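PDB 6Q2F: glycoside hydrolase family protein from Novosphingobium sp. PP1Y, which probably hydrolyses terminal alpha-L-rhamnose residues from rhamnosylated compounds. Local coordinates for residues 44-49 against 721-726; 214-219 against 405-410; 822-827 against 847-852. All coordinates share one frame; numbering follows the deposited sequence.

Contact 1 of 3, residues 44-49 against 721-726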
loop_
_atom_site.group_PDB
_atom_site.type_symbol
_atom_site.label_atom_id
_atom_site.label_comp_id
_atom_site.label_asym_id
_atom_site.label_seq_id
_atom_site.Cartn_x
_atom_site.Cartn_y
_atom_site.Cartn_z
ATOM N N GLN A 44 -2.566 -22.354 -25.817
ATOM C CA GLN A 44 -3.858 -21.837 -26.260
ATOM C C GLN A 44 -4.363 -20.752 -25.321
ATOM O O GLN A 44 -4.843 -19.709 -25.769
ATOM C CB GLN A 44 -4.879 -22.973 -26.358
ATOM C CG GLN A 44 -4.554 -23.995 -27.453
ATOM C CD GLN A 44 -5.380 -25.273 -27.340
ATOM O OE1 GLN A 44 -5.617 -25.790 -26.242
ATOM N NE2 GLN A 44 -5.821 -25.788 -28.487
ATOM N N ALA A 45 -4.266 -20.984 -24.007
ATOM C CA ALA A 45 -4.671 -19.953 -23.060
ATOM C C ALA A 45 -3.845 -18.690 -23.260
ATOM O O ALA A 45 -4.368 -17.576 -23.166
ATOM C CB ALA A 45 -4.541 -20.472 -21.626
ATOM N N PHE A 46 -2.543 -18.847 -23.541
ATOM C CA PHE A 46 -1.702 -17.675 -23.772
ATOM C C PHE A 46 -2.138 -16.918 -25.015
ATOM O O PHE A 46 -2.091 -15.685 -25.036
ATOM C CB PHE A 46 -0.244 -18.105 -23.883
ATOM C CG PHE A 46 0.746 -16.978 -23.822
ATOM C CD1 PHE A 46 0.885 -16.218 -22.676
ATOM C CD2 PHE A 46 1.570 -16.714 -24.901
ATOM C CE1 PHE A 46 1.823 -15.189 -22.606
ATOM C CE2 PHE A 46 2.515 -15.690 -24.846
ATOM C CZ PHE A 46 2.640 -14.928 -23.686
ATOM N N LYS A 47 -2.585 -17.621 -26.049
ATOM C CA LYS A 47 -3.084 -16.914 -27.220
ATOM C C LYS A 47 -4.354 -16.119 -26.892
ATOM O O LYS A 47 -4.465 -14.942 -27.263
ATOM C CB LYS A 47 -3.325 -17.894 -28.366
ATOM C CG LYS A 47 -3.399 -17.206 -29.720
ATOM C CD LYS A 47 -2.266 -16.180 -29.876
ATOM C CE LYS A 47 -2.289 -15.511 -31.247
ATOM N NZ LYS A 47 -3.594 -14.824 -31.501
ATOM N N ASP A 48 -5.308 -16.740 -26.173
ATOM C CA ASP A 48 -6.600 -16.125 -25.820
ATOM C C ASP A 48 -6.891 -16.328 -24.339
ATOM O O ASP A 48 -7.556 -17.292 -23.945
ATOM C CB ASP A 48 -7.743 -16.693 -26.659
ATOM C CG ASP A 48 -7.565 -16.416 -28.140
ATOM O OD1 ASP A 48 -7.814 -15.263 -28.573
ATOM O OD2 ASP A 48 -7.166 -17.356 -28.868
ATOM N N PRO A 49 -6.418 -15.415 -23.492
ATOM C CA PRO A 49 -6.460 -15.662 -22.051
ATOM C C PRO A 49 -7.870 -15.825 -21.551
ATOM O O PRO A 49 -8.821 -15.222 -22.089
ATOM C CB PRO A 49 -5.796 -14.403 -21.472
ATOM C CG PRO A 49 -4.841 -13.983 -22.544
ATOM C CD PRO A 49 -5.483 -14.342 -23.862
ATOM N N SER A 721 0.324 -11.699 -19.729
ATOM C CA SER A 721 1.335 -11.690 -18.688
ATOM C C SER A 721 0.760 -12.229 -17.389
ATOM O O SER A 721 1.401 -13.028 -16.700
ATOM C CB SER A 721 1.859 -10.267 -18.510
ATOM O OG SER A 721 2.513 -9.837 -19.686
ATOM N N SER A 722 -0.461 -11.799 -17.049
ATOM C CA SER A 722 -1.111 -12.251 -15.825
ATOM C C SER A 722 -1.318 -13.757 -15.852
ATOM O O SER A 722 -1.121 -14.433 -14.841
ATOM C CB SER A 722 -2.461 -11.545 -15.657
ATOM O OG SER A 722 -2.315 -10.128 -15.651
ATOM N N LEU A 723 -1.720 -14.298 -17.012
ATOM C CA LEU A 723 -1.963 -15.736 -17.122
ATOM C C LEU A 723 -0.736 -16.532 -16.697
ATOM O O LEU A 723 -0.815 -17.401 -15.812
ATOM C CB LEU A 723 -2.368 -16.100 -18.557
ATOM C CG LEU A 723 -2.340 -17.602 -18.847
ATOM C CD1 LEU A 723 -3.466 -18.347 -18.089
ATOM C CD2 LEU A 723 -2.366 -17.910 -20.350
ATOM N N LEU A 724 0.414 -16.247 -17.322
ATOM C CA LEU A 724 1.630 -16.980 -16.968
ATOM C C LEU A 724 2.014 -16.720 -15.518
ATOM O O LEU A 724 2.456 -17.636 -14.808
ATOM C CB LEU A 724 2.760 -16.592 -17.906
ATOM C CG LEU A 724 2.512 -16.855 -19.408
ATOM C CD1 LEU A 724 3.790 -16.677 -20.257
ATOM C CD2 LEU A 724 2.025 -18.276 -19.587
ATOM N N LEU A 725 1.820 -15.479 -15.045
ATOM C CA LEU A 725 2.183 -15.114 -13.684
ATOM C C LEU A 725 1.179 -15.614 -12.647
ATOM O O LEU A 725 1.412 -15.460 -11.444
ATOM C CB LEU A 725 2.381 -13.603 -13.601
ATOM C CG LEU A 725 3.680 -13.238 -14.373
ATOM C CD1 LEU A 725 3.798 -11.728 -14.586
ATOM C CD2 LEU A 725 4.890 -13.717 -13.584
ATOM N N GLN A 726 0.095 -16.250 -13.071
ATOM C CA GLN A 726 -0.754 -16.994 -12.144
ATOM C C GLN A 726 -0.521 -18.495 -12.203
ATOM O O GLN A 726 -1.068 -19.228 -11.377
ATOM C CB GLN A 726 -2.239 -16.711 -12.439
ATOM C CG GLN A 726 -2.651 -15.265 -12.237
ATOM C CD GLN A 726 -4.064 -14.979 -12.729
ATOM O OE1 GLN A 726 -4.855 -15.894 -12.964
ATOM N NE2 GLN A 726 -4.386 -13.697 -12.885
#
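A helix-to-helix seam beside the (β/α)8 barrel brings Ala45 and Phe46 of helix 42-47, just ahead of the first barrel strand, against Leu723 and Leu724 near the end of helix 712-726, which follows the last barrel strand, 674-677. It joins the start of the modelled chain to the helix that leads out of the barrel; the side chains that meet are apolar and no hydrogen bond crosses between the two segments. Leu723 does its work with one methyl. With CG anti to the backbone N (chi1 167°), the side chain reaches across and sets Leu723 CD2 against the backbone of the short helix, 3.3 Å from Phe46 N and 3.4 Å from Ala45 C. The same Leu723 CD2 touches Ala45 CB at 3.6 Å, and the small alanine side chain is consistent with so close an approach to the peptide. CD2 also lies at the edge of the Phe46 ring, near its plane. Phe46 has CG opposite its backbone N (chi1 -167°), which turns the ring toward Leu724, the two side chains crossing at about a right angle. Phe46 CE1 meets Leu724 CD1 at 3.4 Å, and Phe46 CD1 lies 3.7 Å from Leu724 CG. The ring also meets Trp931, and Leu724 touches Phe963, so the seam runs on into the antiparallel β-domain. Polar anchoring comes from Arg720, one turn before Leu724, whose NE and NH2 take the carbonyls of Phe46 and Lys47 at the end of the short helix. Asp48 is the first residue to leave helical geometry, yet Asp48 N still bonds to Gln44 O at 3.0 Å.

Contact 2 of 3, residues 214-219 against 405-410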
loop_
_atom_site.group_PDB
_atom_site.type_symbol
_atom_site.label_atom_id
_atom_site.label_comp_id
_atom_site.label_asym_id
_atom_site.label_seq_id
_atom_site.Cartn_x
_atom_site.Cartn_y
_atom_site.Cartn_z
ATOM N N PHE A 214 -3.629 3.197 42.977
ATOM C CA PHE A 214 -2.282 2.720 43.231
ATOM C C PHE A 214 -1.554 3.764 44.053
ATOM O O PHE A 214 -1.830 4.962 43.913
ATOM C CB PHE A 214 -1.536 2.430 41.924
ATOM C CG PHE A 214 -1.622 3.539 40.909
ATOM C CD1 PHE A 214 -0.679 4.553 40.897
ATOM C CD2 PHE A 214 -2.640 3.566 39.970
ATOM C CE1 PHE A 214 -0.743 5.581 39.961
ATOM C CE2 PHE A 214 -2.710 4.591 39.032
ATOM C CZ PHE A 214 -1.756 5.600 39.032
ATOM N N PRO A 215 -0.652 3.347 44.933
ATOM C CA PRO A 215 0.102 4.312 45.734
ATOM C C PRO A 215 1.109 5.053 44.877
ATOM O O PRO A 215 1.608 4.544 43.871
ATOM C CB PRO A 215 0.803 3.442 46.785
ATOM C CG PRO A 215 0.100 2.104 46.726
ATOM C CD PRO A 215 -0.358 1.960 45.314
ATOM N N VAL A 216 1.409 6.273 45.296
ATOM C CA VAL A 216 2.273 7.154 44.523
ATOM C C VAL A 216 2.984 8.033 45.546
ATOM O O VAL A 216 2.420 8.305 46.618
ATOM C CB VAL A 216 1.452 7.948 43.488
ATOM C CG1 VAL A 216 0.819 7.036 42.456
ATOM C CG2 VAL A 216 0.422 8.847 44.152
ATOM N N PRO A 217 4.224 8.449 45.303
ATOM C CA PRO A 217 4.936 9.247 46.306
ATOM C C PRO A 217 4.496 10.703 46.282
ATOM O O PRO A 217 4.254 11.285 45.220
ATOM C CB PRO A 217 6.402 9.104 45.884
ATOM C CG PRO A 217 6.324 8.937 44.405
ATOM C CD PRO A 217 5.078 8.131 44.146
ATOM N N ASP A 218 4.372 11.285 47.476
ATOM C CA ASP A 218 4.191 12.726 47.588
ATOM C C ASP A 218 5.310 13.424 46.834
ATOM O O ASP A 218 6.489 13.125 47.031
ATOM C CB ASP A 218 4.189 13.156 49.058
ATOM C CG ASP A 218 2.949 12.698 49.800
ATOM O OD1 ASP A 218 1.852 12.747 49.211
ATOM O OD2 ASP A 218 3.070 12.293 50.976
ATOM N N ILE A 219 4.935 14.331 45.945
ATOM C CA ILE A 219 5.870 14.916 44.994
ATOM C C ILE A 219 5.926 16.416 45.236
ATOM O O ILE A 219 4.939 17.034 45.650
ATOM C CB ILE A 219 5.469 14.577 43.537
ATOM C CG1 ILE A 219 5.600 13.072 43.276
ATOM C CG2 ILE A 219 6.274 15.363 42.513
ATOM C CD1 ILE A 219 4.980 12.619 41.966
ATOM N N THR A 405 12.196 3.488 38.730
ATOM C CA THR A 405 11.135 2.493 38.781
ATOM C C THR A 405 9.868 3.191 39.234
ATOM O O THR A 405 9.903 3.979 40.178
ATOM C CB THR A 405 11.480 1.344 39.728
ATOM O OG1 THR A 405 12.599 0.628 39.190
ATOM C CG2 THR A 405 10.307 0.390 39.862
ATOM N N GLY A 406 8.764 2.915 38.553
ATOM C CA GLY A 406 7.521 3.594 38.859
ATOM C C GLY A 406 6.637 2.825 39.814
ATOM O O GLY A 406 7.129 2.213 40.768
ATOM N N VAL A 407 5.326 2.854 39.558
ATOM C CA VAL A 407 4.370 2.169 40.416
ATOM C C VAL A 407 4.608 0.667 40.364
ATOM O O VAL A 407 4.807 0.083 39.286
ATOM C CB VAL A 407 2.937 2.512 39.975
ATOM C CG1 VAL A 407 1.926 1.734 40.788
ATOM C CG2 VAL A 407 2.682 4.024 40.070
ATOM N N ASP A 408 4.576 0.029 41.527
ATOM C CA ASP A 408 4.636 -1.424 41.581
ATOM C C ASP A 408 3.337 -1.988 41.020
ATOM O O ASP A 408 2.261 -1.645 41.521
ATOM C CB ASP A 408 4.862 -1.909 43.022
ATOM C CG ASP A 408 5.166 -3.399 43.100
ATOM O OD1 ASP A 408 4.697 -4.161 42.224
ATOM O OD2 ASP A 408 5.883 -3.816 44.033
ATOM N N PRO A 409 3.385 -2.831 39.988
ATOM C CA PRO A 409 2.135 -3.385 39.438
ATOM C C PRO A 409 1.281 -4.088 40.480
ATOM O O PRO A 409 0.052 -3.948 40.468
ATOM C CB PRO A 409 2.617 -4.369 38.360
ATOM C CG PRO A 409 4.054 -4.112 38.170
ATOM C CD PRO A 409 4.589 -3.346 39.322
ATOM N N ASP A 410 1.901 -4.840 41.390
ATOM C CA ASP A 410 1.136 -5.533 42.423
ATOM C C ASP A 410 0.395 -4.572 43.343
ATOM O O ASP A 410 -0.591 -4.975 43.973
ATOM C CB ASP A 410 2.061 -6.433 43.240
ATOM C CG ASP A 410 2.681 -7.528 42.401
ATOM O OD1 ASP A 410 1.976 -8.062 41.515
ATOM O OD2 ASP A 410 3.871 -7.846 42.609
#
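Val407 presses both of its methyls onto Phe214 at the margin of a four-stranded antiparallel sheet: strand 206-217 carries the phenylalanine, and 405-410 is the loop running up to the outermost strand, 413-414. The tight part is small and buried. Val407 CG2 lies 3.5 Å from Phe214 CD1, approaching the ring obliquely, while Val407 CG1 rests 3.7 Å from Phe214 CB, so the valine straddles the bend between the ring and its stem. Phe214 has the crowded first torsion, CG between the backbone N and the carbonyl carbon (chi1 49°), which directs the ring toward Val407, and the two side chains cross at about a right angle. Cutting Phe214 back to an alanine removes the ring and is likely to leave Val407 CG2 facing a gap, with only the CB contact to CG1 kept. Beyond this pair the packing thins: Pro215 O is 4.0 Å from Val407 CG2, and Val216 CG1 reaches the same methyl only at 4.3 Å. The valine backbone is bonded to Leu539, and that of Phe214 to Arg439 on the neighbouring strand 436-447, so both backbones have bonds to other parts of the chain. On the solvent side Asp408 turns its carboxylate away from the strand and forms an Asx turn, its OD1 accepting from Asp410 N at 3.0 Å, with the donor 40° out of the carboxylate plane.

Contact 3 of 3, residues 822-827 against 847-852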
loop_
_atom_site.group_PDB
_atom_site.type_symbol
_atom_site.label_atom_id
_atom_site.label_comp_id
_atom_site.label_asym_id
_atom_site.label_seq_id
_atom_site.Cartn_x
_atom_site.Cartn_y
_atom_site.Cartn_z
ATOM N N LYS A 822 21.749 -13.086 12.546
ATOM C CA LYS A 822 22.448 -12.934 13.806
ATOM C C LYS A 822 21.464 -13.011 14.967
ATOM O O LYS A 822 20.254 -12.779 14.820
ATOM C CB LYS A 822 23.235 -11.623 13.827
ATOM C CG LYS A 822 24.473 -11.703 12.932
ATOM C CD LYS A 822 25.216 -10.384 12.791
ATOM C CE LYS A 822 26.445 -10.571 11.904
ATOM N NZ LYS A 822 27.094 -9.278 11.528
ATOM N N ALA A 823 22.002 -13.379 16.126
ATOM C CA ALA A 823 21.175 -13.616 17.296
ATOM C C ALA A 823 20.389 -12.358 17.664
ATOM O O ALA A 823 20.948 -11.255 17.668
ATOM C CB ALA A 823 22.050 -14.058 18.474
ATOM N N PRO A 824 19.105 -12.484 17.996
ATOM C CA PRO A 824 18.372 -11.331 18.522
ATOM C C PRO A 824 18.964 -10.887 19.850
ATOM O O PRO A 824 19.630 -11.658 20.544
ATOM C CB PRO A 824 16.955 -11.870 18.695
ATOM C CG PRO A 824 17.173 -13.302 19.007
ATOM C CD PRO A 824 18.312 -13.722 18.108
ATOM N N ILE A 825 18.718 -9.626 20.197
ATOM C CA ILE A 825 19.334 -9.041 21.379
ATOM C C ILE A 825 18.354 -8.894 22.538
ATOM O O ILE A 825 18.799 -8.714 23.680
ATOM C CB ILE A 825 19.975 -7.673 21.074
ATOM C CG1 ILE A 825 18.910 -6.657 20.690
ATOM C CG2 ILE A 825 20.995 -7.796 19.942
ATOM C CD1 ILE A 825 19.482 -5.306 20.353
ATOM N N ALA A 826 17.049 -8.963 22.290
ATOM C CA ALA A 826 16.088 -8.787 23.374
ATOM C C ALA A 826 14.720 -9.278 22.925
ATOM O O ALA A 826 14.445 -9.385 21.728
ATOM C CB ALA A 826 15.994 -7.320 23.813
ATOM N N THR A 827 13.784 -9.616 24.003
ATOM C CA THR A 827 12.401 -9.662 23.558
ATOM C C THR A 827 11.756 -8.292 23.733
ATOM O O THR A 827 12.104 -7.556 24.661
ATOM C CB THR A 827 11.587 -10.691 24.340
ATOM O OG1 THR A 827 10.202 -10.550 23.994
ATOM C CG2 THR A 827 11.718 -10.491 25.868
ATOM N N ARG A 847 21.610 -21.769 22.145
ATOM C CA ARG A 847 21.647 -22.995 21.350
ATOM C C ARG A 847 21.762 -22.692 19.861
ATOM O O ARG A 847 22.552 -23.329 19.152
ATOM C CB ARG A 847 20.413 -23.862 21.620
ATOM C CG ARG A 847 20.648 -25.322 21.210
ATOM C CD ARG A 847 19.386 -26.181 21.250
ATOM N NE ARG A 847 19.646 -27.455 20.581
ATOM C CZ ARG A 847 18.788 -28.470 20.517
ATOM N NH1 ARG A 847 17.599 -28.384 21.084
ATOM N NH2 ARG A 847 19.128 -29.585 19.888
ATOM N N LEU A 848 20.986 -21.729 19.362
ATOM C CA LEU A 848 21.036 -21.449 17.933
ATOM C C LEU A 848 22.270 -20.650 17.556
ATOM O O LEU A 848 22.706 -20.714 16.404
ATOM C CB LEU A 848 19.787 -20.693 17.459
ATOM C CG LEU A 848 18.402 -21.299 17.613
ATOM C CD1 LEU A 848 17.429 -20.757 16.584
ATOM C CD2 LEU A 848 18.454 -22.803 17.588
ATOM N N TRP A 849 22.826 -19.888 18.491
ATOM C CA TRP A 849 23.979 -19.026 18.225
ATOM C C TRP A 849 25.074 -19.328 19.237
ATOM O O TRP A 849 25.394 -18.495 20.093
ATOM C CB TRP A 849 23.576 -17.551 18.262
ATOM C CG TRP A 849 22.749 -17.170 17.070
ATOM C CD1 TRP A 849 23.213 -16.832 15.838
ATOM C CD2 TRP A 849 21.321 -17.109 16.995
ATOM N NE1 TRP A 849 22.166 -16.560 15.001
ATOM C CE2 TRP A 849 20.992 -16.726 15.682
ATOM C CE3 TRP A 849 20.290 -17.336 17.910
ATOM C CZ2 TRP A 849 19.673 -16.561 15.258
ATOM C CZ3 TRP A 849 18.974 -17.179 17.486
ATOM C CH2 TRP A 849 18.682 -16.796 16.175
ATOM N N PRO A 850 25.678 -20.521 19.163
ATOM C CA PRO A 850 26.654 -20.916 20.198
ATOM C C PRO A 850 27.959 -20.158 20.126
ATOM O O PRO A 850 28.685 -20.114 21.129
ATOM C CB PRO A 850 26.872 -22.411 19.934
ATOM C CG PRO A 850 26.603 -22.567 18.497
ATOM C CD PRO A 850 25.497 -21.578 18.154
ATOM N N GLY A 851 28.286 -19.573 18.979
ATOM C CA GLY A 851 29.451 -18.721 18.861
ATOM C C GLY A 851 30.209 -18.912 17.566
ATOM O O GLY A 851 30.819 -17.969 17.050
ATOM N N SER A 852 30.171 -20.131 17.020
ATOM C CA SER A 852 30.972 -20.437 15.840
ATOM C C SER A 852 30.585 -19.585 14.641
ATOM O O SER A 852 31.409 -19.402 13.737
ATOM C CB SER A 852 30.837 -21.909 15.466
ATOM O OG SER A 852 29.541 -22.156 14.951
#
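This is CH-π packing of a loop on an indole, Ala823 and Pro824 lying over one face of Trp849. It sits in the α/β domain that follows the barrel, where segment 822-827 leaves parallel strand 818-820 and Trp849 is the first residue beyond helix 838-848. Ala823 CA stands 3.6 Å from the centroid of the Trp849 six-membered ring, only 18° off its normal. Pro824 CD follows at 3.9 Å from the same Trp849 centroid and comes down toward the outer rim, 3.6 Å from Trp849 CZ3. Nearer the five-membered ring, Ala823 CB lies 3.5 Å from Trp849 CD2. The first torsion of Trp849 puts CG anti to the carbonyl carbon (chi1 -72°), which turns the indole face to the loop, and Leu848 CB backs the opposite face. Trp849 NE1 donates to Gly821 O, just before the loop, and probably fixes the rotation of the ring. With no hydrogen bond between the two segments themselves, the attraction is chiefly dispersion, probably helped by the C-H groups of Ala823 CA and Pro824 CD, which are polarised by the amide nitrogens they adjoin and suit the electron-rich face.

The contacts are widely spaced and none touches another. Contacts 1 and 2 lie on opposite sides of the chain's centre, their centres about 67 Å apart; the centre of contact 3 is about 46 Å from that of contact 1 and about 36 Å from that of contact 2. Along the chain contact 2 is nested inside the loop closed by contact 1, and contact 3 follows both. They share no helix, strand or sheet: contact 1 ties the first modelled helix, 42-47, to helix 712-726 beside the barrel, contact 2 belongs to an antiparallel sheet inserted between barrel strands, and contact 3 to the α/β domain. Each thus lies in a different part of this single-chain enzyme.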